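PDB 4PXE: ureidoglycolate hydrolase from Arabidopsis thaliana, which hydrolyses (S)-ureidoglycolate to glyoxylate, ammonium and carbon dioxide with the help of two manganese ions per subunit, in the breakdown of purine nucleotides. Local coordinates for residues A[234-240]-A[298-304]; A[311-315]-A[344-348]; A[75-81]-A[125-131]. All coordinates share one frame; numbering follows the deposited sequence.

Contact 1 of 3, residues A[234-240]-A[298-304]; sequences LKVEFEG and SKSHLEI
Leu-234 to Glu-239 and Lys-299 to Ile-304 run antiparallel, their axes 4.7 Å apart and 165° between their directions, with hydrogen-bonded pairs at Leu-234/Ile-304, Val-236/Leu-302 and Phe-238/Ser-300. They are neighbouring strands in the dimerization region of this M20-family hydrolase, and Gly-240 N to Ser-298 O extends the pairing. On its other side strand 295-308 makes a classic beta bulge, Ser-298 and Lys-299 both facing His-289 of strand 280-289.

The face of Leu-234, Val-236, Phe-238, Leu-302 and Ile-304 is mostly apolar, with Ser-300 its one hydroxyl, as suits a surface under helices 256-272 and 311-332. Val-236 CG2 meets Ile-304 CD1 at 4.0 Å, and Leu-302 CD1 lies 4.0 Å from Phe-238 CE2. Small Ser-300 fits beside the large ring, its OG near the ring plane at the edge, 3.5 Å from Phe-238 CD2; the hydroxyl is satisfied by the carbonyl of Ala-256.

The other face is polar and centres on His-301, which bridges two carboxylates. Its CG stands opposite the backbone N (chi1 172°), and from there ND1 donates to Glu-237 OE2 over 2.7 Å, meeting the anti lone pair, with the carboxylate turned 73° from the ring. NE2 reaches Glu-303 OE2, also 2.7 Å away and almost straight. Both oxygens lie near the ring plane, so the two bonds fix the ring's rotation, and two acidic partners would probably favour a protonated imidazole. The aliphatic CD of Lys-235 rests 3.8 Å from His-301 CE1. Farther along, a water donates to Glu-237 OE1 and accepts from Lys-299 NZ, 3.2 Å away.

Contact 2 of 3, residues A[311-315]-A[344-348]; sequences EARRN and QDPPA
Arg-314 and Asn-315, near the N-terminal end of helix 311-332, meet Gln-344 and Asp-345 at the end of strand 335-344, in the region involved in dimerization. The tight part gathers on Asn-315 OD1, which accepts three hydrogen bonds. Arg-314 grips it side-on with NE and NH2, OD1 lying in the guanidinium plane, while Gln-344 NE2 comes from above the asparagine's carbonyl plane at 2.8 Å; the two amides stand 87° apart. Bends at chi2 (-91°) and chi3 (-39°) fold the arginine back to its neighbour and leave NH1 to bind Asp-345 O, 2.9 Å away, NH2 adding a weak bond. Gln-344 CG lies over one guanidinium face, 3.5 Å from NH2. Arginine suits this buried place: its edge serves two carbonyl oxygens.

The looser, partly exposed side has van der Waals contact and no hydrogen bond between the segments: the proline rings, with no N-H to offer, meet the extended Glu-311 through Pro-346 CB, 3.6 Å from OE2, and Pro-347 CD.

The side chain of Arg-314, about 5 Å from that of substrate-binding Arg-307, also packs on Ala-230 and Ala-232 of strand 222-239; the carboxylate of Asp-345 makes a salt bridge with Arg-150, beside Phe-382 of helix 379-383.

Contact 3 of 3, residues A[75-81]-A[125-131]; sequences GKWDGLE and PKRSLEI
In Trp-77 a chi1 of 178° swings the indole out opposite the main-chain nitrogen and lays one face of the ring against Pro-125; Lys-76 bends at chi3 (-78°) so that its ammonium ends near both Glu-130 and Ser-128, at water-bridging distance. Pro-125 CG stands 3.8 Å from the centroid of the five-membered ring, 17° off its normal, a CH-pi contact in which the puckered proline offers its CG hydrogens to the flat indole. Leu-129 CD1 lies alongside, 3.9 Å from Trp-77 CE3, and the indole also packs on Ile-115 and Leu-118 of helix 105-120. With an alanine in place of Trp-77, Pro-125 and Leu-129 would probably lose their aromatic partner and a gap would open toward that helix.

Strands 73-77 and 129-133, paired antiparallel here, belong to the metal-binding part of the M20 fold. Past Trp-77 the chains stay joined in loops: Ser-128 OG accepts from Gly-79 N at 2.9 Å, and Leu-80 N and Glu-81 N bind Pro-125 O and Lys-126 O. Glycine is needed at Gly-79, where a beta carbon would run into Lys-126 O.

On the polar face Lys-76 CE packs 3.6 Å from Glu-130 OE2, but the charges are linked through water: one water accepts from NZ and donates to Glu-130 OE1, which Tyr-201 also holds. A second water joins Lys-76 NZ to Ser-128 OG, 2.6 Å from the hydroxyl.

From the N terminus the contacts come in series, none nested or crossed. Contact 3 closes first: the chain leaves strand 73-77, passes through strand 86-91 and helix 105-120, and returns to pair at 129-131. Contact 1 then spans helix 256-272 and strand 280-289 within the dimerization region, on the opposite side of the chain's centre, about 48 Å from contact 3 between centres. Strand 295-308 leads almost directly into helix 311-332, whose start is tied by contact 2 to the exit of strand 335-344. Contacts 1 and 2 do not touch, but their nearest atoms are about 6 Å apart, and strand 335-344 also borders strand 222-239 of contact 1.

Contact 1 of 3, residues A[234-240]-A[298-304]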
loop_
_atom_site.group_PDB
_atom_site.type_symbol
_atom_site.label_atom_id
_atom_site.label_comp_id
_atom_site.label_asym_id
_atom_site.label_seq_id
_atom_site.Cartn_x
_atom_site.Cartn_y
_atom_site.Cartn_z
ATOM N N LEU A 234 -8.671 -10.507 -12.059
ATOM C CA LEU A 234 -8.048 -9.613 -13.018
ATOM C C LEU A 234 -7.019 -8.739 -12.309
ATOM O O LEU A 234 -7.215 -8.353 -11.157
ATOM C CB LEU A 234 -9.105 -8.684 -13.624
ATOM C CG LEU A 234 -10.485 -9.216 -14.017
ATOM C CD1 LEU A 234 -11.390 -8.081 -14.463
ATOM C CD2 LEU A 234 -10.338 -10.233 -15.130
ATOM N N LYS A 235 -5.929 -8.434 -13.005
ATOM C CA LYS A 235 -4.972 -7.422 -12.564
ATOM C C LYS A 235 -4.983 -6.287 -13.576
ATOM O O LYS A 235 -4.865 -6.526 -14.779
ATOM C CB LYS A 235 -3.560 -7.995 -12.518
ATOM C CG LYS A 235 -3.201 -8.729 -11.251
ATOM C CD LYS A 235 -1.696 -8.642 -10.998
ATOM C CE LYS A 235 -0.897 -9.314 -12.110
ATOM N NZ LYS A 235 0.576 -9.204 -11.868
ATOM N N VAL A 236 -5.101 -5.053 -13.091
ATOM C CA VAL A 236 -5.178 -3.891 -13.960
ATOM C C VAL A 236 -4.226 -2.817 -13.470
ATOM O O VAL A 236 -4.138 -2.547 -12.268
ATOM C CB VAL A 236 -6.611 -3.323 -14.000
ATOM C CG1 VAL A 236 -6.710 -2.149 -14.958
ATOM C CG2 VAL A 236 -7.605 -4.419 -14.399
ATOM N N GLU A 237 -3.493 -2.215 -14.400
ATOM C CA GLU A 237 -2.664 -1.064 -14.068
ATOM C C GLU A 237 -2.895 0.090 -15.026
ATOM O O GLU A 237 -3.057 -0.107 -16.235
ATOM C CB GLU A 237 -1.178 -1.435 -14.026
ATOM C CG GLU A 237 -0.859 -2.482 -12.970
ATOM C CD GLU A 237 0.622 -2.613 -12.675
ATOM O OE1 GLU A 237 1.450 -2.170 -13.505
ATOM O OE2 GLU A 237 0.957 -3.163 -11.603
ATOM N N PHE A 238 -2.925 1.295 -14.466
ATOM C CA PHE A 238 -2.980 2.527 -15.243
ATOM C C PHE A 238 -1.689 3.307 -15.014
ATOM O O PHE A 238 -1.154 3.297 -13.904
ATOM C CB PHE A 238 -4.145 3.403 -14.794
ATOM C CG PHE A 238 -5.507 2.824 -15.067
ATOM C CD1 PHE A 238 -6.055 2.862 -16.344
ATOM C CD2 PHE A 238 -6.261 2.298 -14.028
ATOM C CE1 PHE A 238 -7.321 2.367 -16.579
ATOM C CE2 PHE A 238 -7.534 1.802 -14.261
ATOM C CZ PHE A 238 -8.061 1.836 -15.534
ATOM N N GLU A 239 -1.192 3.977 -16.055
ATOM C CA GLU A 239 -0.012 4.837 -15.914
ATOM C C GLU A 239 -0.277 6.254 -16.403
ATOM O O GLU A 239 -0.874 6.450 -17.466
ATOM C CB GLU A 239 1.188 4.246 -16.672
ATOM C CG GLU A 239 1.807 3.023 -16.006
ATOM C CD GLU A 239 2.898 2.370 -16.841
ATOM O OE1 GLU A 239 3.022 2.714 -18.032
ATOM O OE2 GLU A 239 3.619 1.500 -16.305
ATOM N N GLY A 240 0.165 7.238 -15.619
ATOM C CA GLY A 240 0.083 8.641 -15.991
ATOM C C GLY A 240 1.414 9.326 -15.738
ATOM O O GLY A 240 2.404 8.671 -15.432
ATOM N N SER A 298 1.238 8.288 -10.385
ATOM C CA SER A 298 1.646 8.016 -11.765
ATOM C C SER A 298 1.373 6.569 -12.158
ATOM O O SER A 298 1.422 6.223 -13.330
ATOM C CB SER A 298 3.131 8.338 -11.992
ATOM O OG SER A 298 3.962 7.648 -11.078
ATOM N N LYS A 299 1.107 5.721 -11.172
ATOM C CA LYS A 299 0.721 4.343 -11.437
ATOM C C LYS A 299 -0.328 3.921 -10.428
ATOM O O LYS A 299 -0.242 4.263 -9.253
ATOM C CB LYS A 299 1.920 3.406 -11.349
ATOM C CG LYS A 299 2.960 3.580 -12.432
ATOM C CD LYS A 299 3.813 2.328 -12.567
ATOM C CE LYS A 299 4.369 1.878 -11.223
ATOM N NZ LYS A 299 5.213 0.654 -11.364
ATOM N N SER A 300 -1.334 3.193 -10.893
ATOM C CA SER A 300 -2.268 2.556 -9.980
ATOM C C SER A 300 -2.399 1.094 -10.364
ATOM O O SER A 300 -2.233 0.728 -11.524
ATOM C CB SER A 300 -3.624 3.254 -10.001
ATOM O OG SER A 300 -4.217 3.201 -11.290
ATOM N N HIS A 301 -2.691 0.266 -9.370
ATOM C CA HIS A 301 -2.692 -1.181 -9.513
ATOM C C HIS A 301 -3.933 -1.691 -8.803
ATOM O O HIS A 301 -4.089 -1.469 -7.597
ATOM C CB HIS A 301 -1.421 -1.744 -8.851
ATOM C CG HIS A 301 -1.378 -3.239 -8.760
ATOM N ND1 HIS A 301 -0.741 -4.028 -9.695
ATOM C CD2 HIS A 301 -1.868 -4.086 -7.824
ATOM C CE1 HIS A 301 -0.860 -5.300 -9.348
ATOM N NE2 HIS A 301 -1.538 -5.362 -8.217
ATOM N N LEU A 302 -4.819 -2.348 -9.552
ATOM C CA LEU A 302 -6.035 -2.940 -8.985
ATOM C C LEU A 302 -6.010 -4.435 -9.167
ATOM O O LEU A 302 -5.549 -4.936 -10.193
ATOM C CB LEU A 302 -7.292 -2.453 -9.701
ATOM C CG LEU A 302 -7.590 -0.972 -9.794
ATOM C CD1 LEU A 302 -6.909 -0.423 -11.037
ATOM C CD2 LEU A 302 -9.097 -0.724 -9.824
ATOM N N GLU A 303 -6.537 -5.154 -8.183
ATOM C CA GLU A 303 -6.787 -6.577 -8.354
ATOM C C GLU A 303 -8.257 -6.814 -8.066
ATOM O O GLU A 303 -8.778 -6.412 -7.016
ATOM C CB GLU A 303 -5.865 -7.419 -7.468
ATOM C CG GLU A 303 -4.415 -7.068 -7.711
ATOM C CD GLU A 303 -3.432 -8.014 -7.058
ATOM O OE1 GLU A 303 -3.804 -9.163 -6.733
ATOM O OE2 GLU A 303 -2.269 -7.603 -6.876
ATOM N N ILE A 304 -8.919 -7.452 -9.027
ATOM C CA ILE A 304 -10.366 -7.544 -9.078
ATOM C C ILE A 304 -10.785 -9.003 -9.049
ATOM O O ILE A 304 -10.239 -9.818 -9.788
ATOM C CB ILE A 304 -10.887 -6.909 -10.381
ATOM C CG1 ILE A 304 -10.431 -5.442 -10.474
ATOM C CG2 ILE A 304 -12.404 -7.005 -10.464
ATOM C CD1 ILE A 304 -10.691 -4.782 -11.840
HETATM O O HOH W 1 4.347 -2.043 -12.743
#

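Contact 2 of 3, residues A[311-315]-A[344-348]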
loop_
_atom_site.group_PDB
_atom_site.type_symbol
_atom_site.label_atom_id
_atom_site.label_comp_id
_atom_site.label_asym_id
_atom_site.label_seq_id
_atom_site.Cartn_x
_atom_site.Cartn_y
_atom_site.Cartn_z
ATOM N N GLU A 311 -21.547 -19.230 -15.573
ATOM C CA GLU A 311 -20.286 -18.879 -16.227
ATOM C C GLU A 311 -20.448 -17.763 -17.264
ATOM O O GLU A 311 -19.668 -16.805 -17.295
ATOM C CB GLU A 311 -19.666 -20.123 -16.868
ATOM C CG GLU A 311 -18.235 -19.952 -17.364
ATOM C CD GLU A 311 -17.637 -21.261 -17.874
ATOM O OE1 GLU A 311 -18.365 -22.277 -17.912
ATOM O OE2 GLU A 311 -16.441 -21.277 -18.231
ATOM N N ALA A 312 -21.475 -17.867 -18.097
ATOM C CA ALA A 312 -21.720 -16.850 -19.118
ATOM C C ALA A 312 -21.978 -15.458 -18.525
ATOM O O ALA A 312 -21.478 -14.448 -19.040
ATOM C CB ALA A 312 -22.886 -17.279 -20.025
ATOM N N ARG A 313 -22.758 -15.400 -17.452
ATOM C CA ARG A 313 -23.052 -14.139 -16.779
ATOM C C ARG A 313 -21.763 -13.534 -16.207
ATOM O O ARG A 313 -21.521 -12.323 -16.321
ATOM C CB ARG A 313 -24.062 -14.381 -15.663
ATOM C CG ARG A 313 -24.963 -13.212 -15.340
ATOM C CD ARG A 313 -26.273 -13.699 -14.742
ATOM N NE ARG A 313 -26.054 -14.629 -13.637
ATOM C CZ ARG A 313 -26.956 -15.502 -13.194
ATOM N NH1 ARG A 313 -28.157 -15.567 -13.758
ATOM N NH2 ARG A 313 -26.661 -16.309 -12.183
ATOM N N ARG A 314 -20.942 -14.392 -15.604
ATOM C CA ARG A 314 -19.629 -14.005 -15.075
ATOM C C ARG A 314 -18.764 -13.404 -16.185
ATOM O O ARG A 314 -18.184 -12.326 -16.024
ATOM C CB ARG A 314 -18.942 -15.235 -14.474
ATOM C CG ARG A 314 -17.779 -14.971 -13.513
ATOM C CD ARG A 314 -16.418 -14.924 -14.188
ATOM N NE ARG A 314 -16.223 -15.906 -15.252
ATOM C CZ ARG A 314 -15.697 -17.117 -15.090
ATOM N NH1 ARG A 314 -15.332 -17.554 -13.888
ATOM N NH2 ARG A 314 -15.546 -17.913 -16.142
ATOM N N ASN A 315 -18.682 -14.101 -17.311
ATOM C CA ASN A 315 -17.875 -13.652 -18.440
ATOM C C ASN A 315 -18.328 -12.313 -19.004
ATOM O O ASN A 315 -17.490 -11.509 -19.408
ATOM C CB ASN A 315 -17.833 -14.726 -19.538
ATOM C CG ASN A 315 -17.061 -15.959 -19.113
ATOM O OD1 ASN A 315 -16.361 -15.945 -18.095
ATOM N ND2 ASN A 315 -17.169 -17.034 -19.895
ATOM N N GLN A 344 -9.725 -17.472 -15.150
ATOM C CA GLN A 344 -11.115 -17.380 -15.538
ATOM C C GLN A 344 -11.585 -18.817 -15.642
ATOM O O GLN A 344 -11.494 -19.434 -16.700
ATOM C CB GLN A 344 -11.239 -16.672 -16.887
ATOM C CG GLN A 344 -12.645 -16.361 -17.324
ATOM C CD GLN A 344 -12.677 -15.545 -18.603
ATOM O OE1 GLN A 344 -11.632 -15.173 -19.139
ATOM N NE2 GLN A 344 -13.874 -15.259 -19.095
ATOM N N ASP A 345 -12.054 -19.356 -14.523
ATOM C CA ASP A 345 -12.280 -20.786 -14.417
ATOM C C ASP A 345 -13.760 -21.114 -14.490
ATOM O O ASP A 345 -14.596 -20.325 -14.083
ATOM C CB ASP A 345 -11.693 -21.295 -13.099
ATOM C CG ASP A 345 -10.220 -20.959 -12.957
ATOM O OD1 ASP A 345 -9.872 -20.238 -12.004
ATOM O OD2 ASP A 345 -9.418 -21.411 -13.801
ATOM N N PRO A 346 -14.088 -22.306 -15.015
ATOM C CA PRO A 346 -15.480 -22.754 -15.057
ATOM C C PRO A 346 -15.955 -23.214 -13.685
ATOM O O PRO A 346 -15.135 -23.484 -12.813
ATOM C CB PRO A 346 -15.422 -23.943 -16.026
ATOM C CG PRO A 346 -14.040 -24.480 -15.865
ATOM C CD PRO A 346 -13.169 -23.261 -15.658
ATOM N N PRO A 347 -17.275 -23.296 -13.496
ATOM C CA PRO A 347 -17.789 -23.902 -12.264
ATOM C C PRO A 347 -17.578 -25.409 -12.315
ATOM O O PRO A 347 -17.274 -25.951 -13.381
ATOM C CB PRO A 347 -19.277 -23.569 -12.317
ATOM C CG PRO A 347 -19.586 -23.466 -13.774
ATOM C CD PRO A 347 -18.354 -22.926 -14.432
ATOM N N ALA A 348 -17.707 -26.087 -11.179
ATOM C CA ALA A 348 -17.682 -27.549 -11.187
ATOM C C ALA A 348 -18.909 -28.123 -10.506
ATOM O O ALA A 348 -19.489 -27.508 -9.615
ATOM C CB ALA A 348 -16.424 -28.083 -10.540
#

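Contact 3 of 3, residues A[75-81]-A[125-131]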
loop_
_atom_site.group_PDB
_atom_site.type_symbol
_atom_site.label_atom_id
_atom_site.label_comp_id
_atom_site.label_asym_id
_atom_site.label_seq_id
_atom_site.Cartn_x
_atom_site.Cartn_y
_atom_site.Cartn_z
ATOM N N GLY A 75 -1.039 -37.776 3.642
ATOM C CA GLY A 75 -0.994 -38.697 4.769
ATOM C C GLY A 75 -1.919 -39.870 4.527
ATOM O O GLY A 75 -3.143 -39.721 4.554
ATOM N N LYS A 76 -1.345 -41.046 4.277
ATOM C CA LYS A 76 -2.146 -42.205 3.886
ATOM C C LYS A 76 -2.312 -43.273 4.972
ATOM O O LYS A 76 -1.367 -43.614 5.682
ATOM C CB LYS A 76 -1.565 -42.863 2.623
ATOM C CG LYS A 76 -2.324 -44.102 2.175
ATOM C CD LYS A 76 -1.803 -44.685 0.870
ATOM C CE LYS A 76 -2.285 -43.893 -0.333
ATOM N NZ LYS A 76 -1.953 -44.597 -1.629
ATOM N N TRP A 77 -3.539 -43.767 5.092
ATOM C CA TRP A 77 -3.840 -44.962 5.870
ATOM C C TRP A 77 -4.031 -46.080 4.848
ATOM O O TRP A 77 -5.001 -46.072 4.087
ATOM C CB TRP A 77 -5.110 -44.721 6.698
ATOM C CG TRP A 77 -5.602 -45.866 7.543
ATOM C CD1 TRP A 77 -5.017 -47.088 7.715
ATOM C CD2 TRP A 77 -6.805 -45.885 8.320
ATOM N NE1 TRP A 77 -5.781 -47.863 8.561
ATOM C CE2 TRP A 77 -6.885 -47.147 8.944
ATOM C CE3 TRP A 77 -7.825 -44.954 8.548
ATOM C CZ2 TRP A 77 -7.944 -47.502 9.781
ATOM C CZ3 TRP A 77 -8.873 -45.304 9.375
ATOM C CH2 TRP A 77 -8.928 -46.570 9.980
ATOM N N ASP A 78 -3.086 -47.023 4.812
ATOM C CA ASP A 78 -3.107 -48.097 3.821
ATOM C C ASP A 78 -4.278 -49.042 4.048
ATOM O O ASP A 78 -4.491 -49.525 5.158
ATOM C CB ASP A 78 -1.814 -48.918 3.877
ATOM C CG ASP A 78 -0.592 -48.120 3.494
ATOM O OD1 ASP A 78 0.491 -48.430 4.035
ATOM O OD2 ASP A 78 -0.698 -47.200 2.653
ATOM N N GLY A 79 -5.026 -49.312 2.988
ATOM C CA GLY A 79 -6.158 -50.214 3.073
ATOM C C GLY A 79 -5.774 -51.660 2.805
ATOM O O GLY A 79 -4.616 -51.967 2.512
ATOM N N LEU A 80 -6.767 -52.538 2.903
ATOM C CA LEU A 80 -6.600 -53.966 2.626
ATOM C C LEU A 80 -6.268 -54.206 1.160
ATOM O O LEU A 80 -5.612 -55.194 0.818
ATOM C CB LEU A 80 -7.877 -54.723 2.991
ATOM C CG LEU A 80 -8.206 -54.860 4.476
ATOM C CD1 LEU A 80 -9.617 -55.406 4.668
ATOM C CD2 LEU A 80 -7.185 -55.749 5.163
ATOM N N GLU A 81 -6.735 -53.306 0.297
ATOM C CA GLU A 81 -6.435 -53.368 -1.129
ATOM C C GLU A 81 -5.757 -52.077 -1.589
ATOM O O GLU A 81 -6.377 -51.238 -2.255
ATOM C CB GLU A 81 -7.711 -53.642 -1.927
ATOM C CG GLU A 81 -8.311 -55.013 -1.622
ATOM C CD GLU A 81 -9.522 -55.341 -2.482
ATOM O OE1 GLU A 81 -9.544 -54.949 -3.666
ATOM O OE2 GLU A 81 -10.452 -55.998 -1.967
ATOM N N PRO A 125 -10.272 -50.116 6.471
ATOM C CA PRO A 125 -10.497 -49.677 5.088
ATOM C C PRO A 125 -10.118 -50.729 4.041
ATOM O O PRO A 125 -9.147 -51.466 4.226
ATOM C CB PRO A 125 -9.601 -48.434 4.959
ATOM C CG PRO A 125 -8.576 -48.577 6.017
ATOM C CD PRO A 125 -9.216 -49.344 7.143
ATOM N N LYS A 126 -10.897 -50.792 2.963
ATOM C CA LYS A 126 -10.535 -51.580 1.792
ATOM C C LYS A 126 -9.632 -50.716 0.913
ATOM O O LYS A 126 -8.425 -50.946 0.831
ATOM C CB LYS A 126 -11.779 -52.031 1.031
ATOM C CG LYS A 126 -11.460 -52.956 -0.130
ATOM C CD LYS A 126 -12.707 -53.367 -0.885
ATOM C CE LYS A 126 -13.199 -52.243 -1.774
ATOM N NZ LYS A 126 -14.308 -52.696 -2.658
ATOM N N ARG A 127 -10.212 -49.701 0.275
ATOM C CA ARG A 127 -9.412 -48.655 -0.352
ATOM C C ARG A 127 -8.709 -47.839 0.715
ATOM O O ARG A 127 -9.288 -47.560 1.769
ATOM C CB ARG A 127 -10.298 -47.708 -1.157
ATOM C CG ARG A 127 -10.961 -48.362 -2.322
ATOM C CD ARG A 127 -11.746 -47.354 -3.110
ATOM N NE ARG A 127 -12.274 -47.974 -4.316
ATOM C CZ ARG A 127 -13.375 -48.698 -4.327
ATOM N NH1 ARG A 127 -14.027 -48.870 -3.189
ATOM N NH2 ARG A 127 -13.815 -49.247 -5.455
ATOM N N SER A 128 -7.471 -47.443 0.438
ATOM C CA SER A 128 -6.728 -46.588 1.349
ATOM C C SER A 128 -7.443 -45.262 1.495
ATOM O O SER A 128 -8.207 -44.858 0.614
ATOM C CB SER A 128 -5.315 -46.340 0.822
ATOM O OG SER A 128 -4.609 -47.570 0.725
ATOM N N LEU A 129 -7.200 -44.602 2.618
ATOM C CA LEU A 129 -7.651 -43.231 2.802
ATOM C C LEU A 129 -6.435 -42.324 2.802
ATOM O O LEU A 129 -5.410 -42.656 3.397
ATOM C CB LEU A 129 -8.423 -43.098 4.119
ATOM C CG LEU A 129 -9.597 -44.057 4.331
ATOM C CD1 LEU A 129 -10.247 -43.769 5.673
ATOM C CD2 LEU A 129 -10.610 -43.949 3.200
ATOM N N GLU A 130 -6.538 -41.171 2.143
ATOM C CA GLU A 130 -5.403 -40.256 2.103
ATOM C C GLU A 130 -5.821 -38.813 2.347
ATOM O O GLU A 130 -6.720 -38.301 1.675
ATOM C CB GLU A 130 -4.635 -40.392 0.785
ATOM C CG GLU A 130 -3.300 -39.656 0.773
ATOM C CD GLU A 130 -2.376 -40.125 -0.347
ATOM O OE1 GLU A 130 -2.825 -40.195 -1.509
ATOM O OE2 GLU A 130 -1.201 -40.433 -0.055
ATOM N N ILE A 131 -5.162 -38.182 3.314
ATOM C CA ILE A 131 -5.399 -36.789 3.643
ATOM C C ILE A 131 -4.419 -35.922 2.871
ATOM O O ILE A 131 -3.214 -36.192 2.853
ATOM C CB ILE A 131 -5.201 -36.527 5.139
ATOM C CG1 ILE A 131 -6.132 -37.414 5.962
ATOM C CG2 ILE A 131 -5.444 -35.045 5.452
ATOM C CD1 ILE A 131 -6.004 -37.183 7.442
HETATM O O HOH W 2 -2.592 -42.280 -3.233
HETATM O O HOH W 3 -2.778 -47.356 -1.150
HETATM O O HOH W 4 -6.463 -48.427 -2.060
HETATM O O HOH W 5 -12.764 -54.162 -4.527
#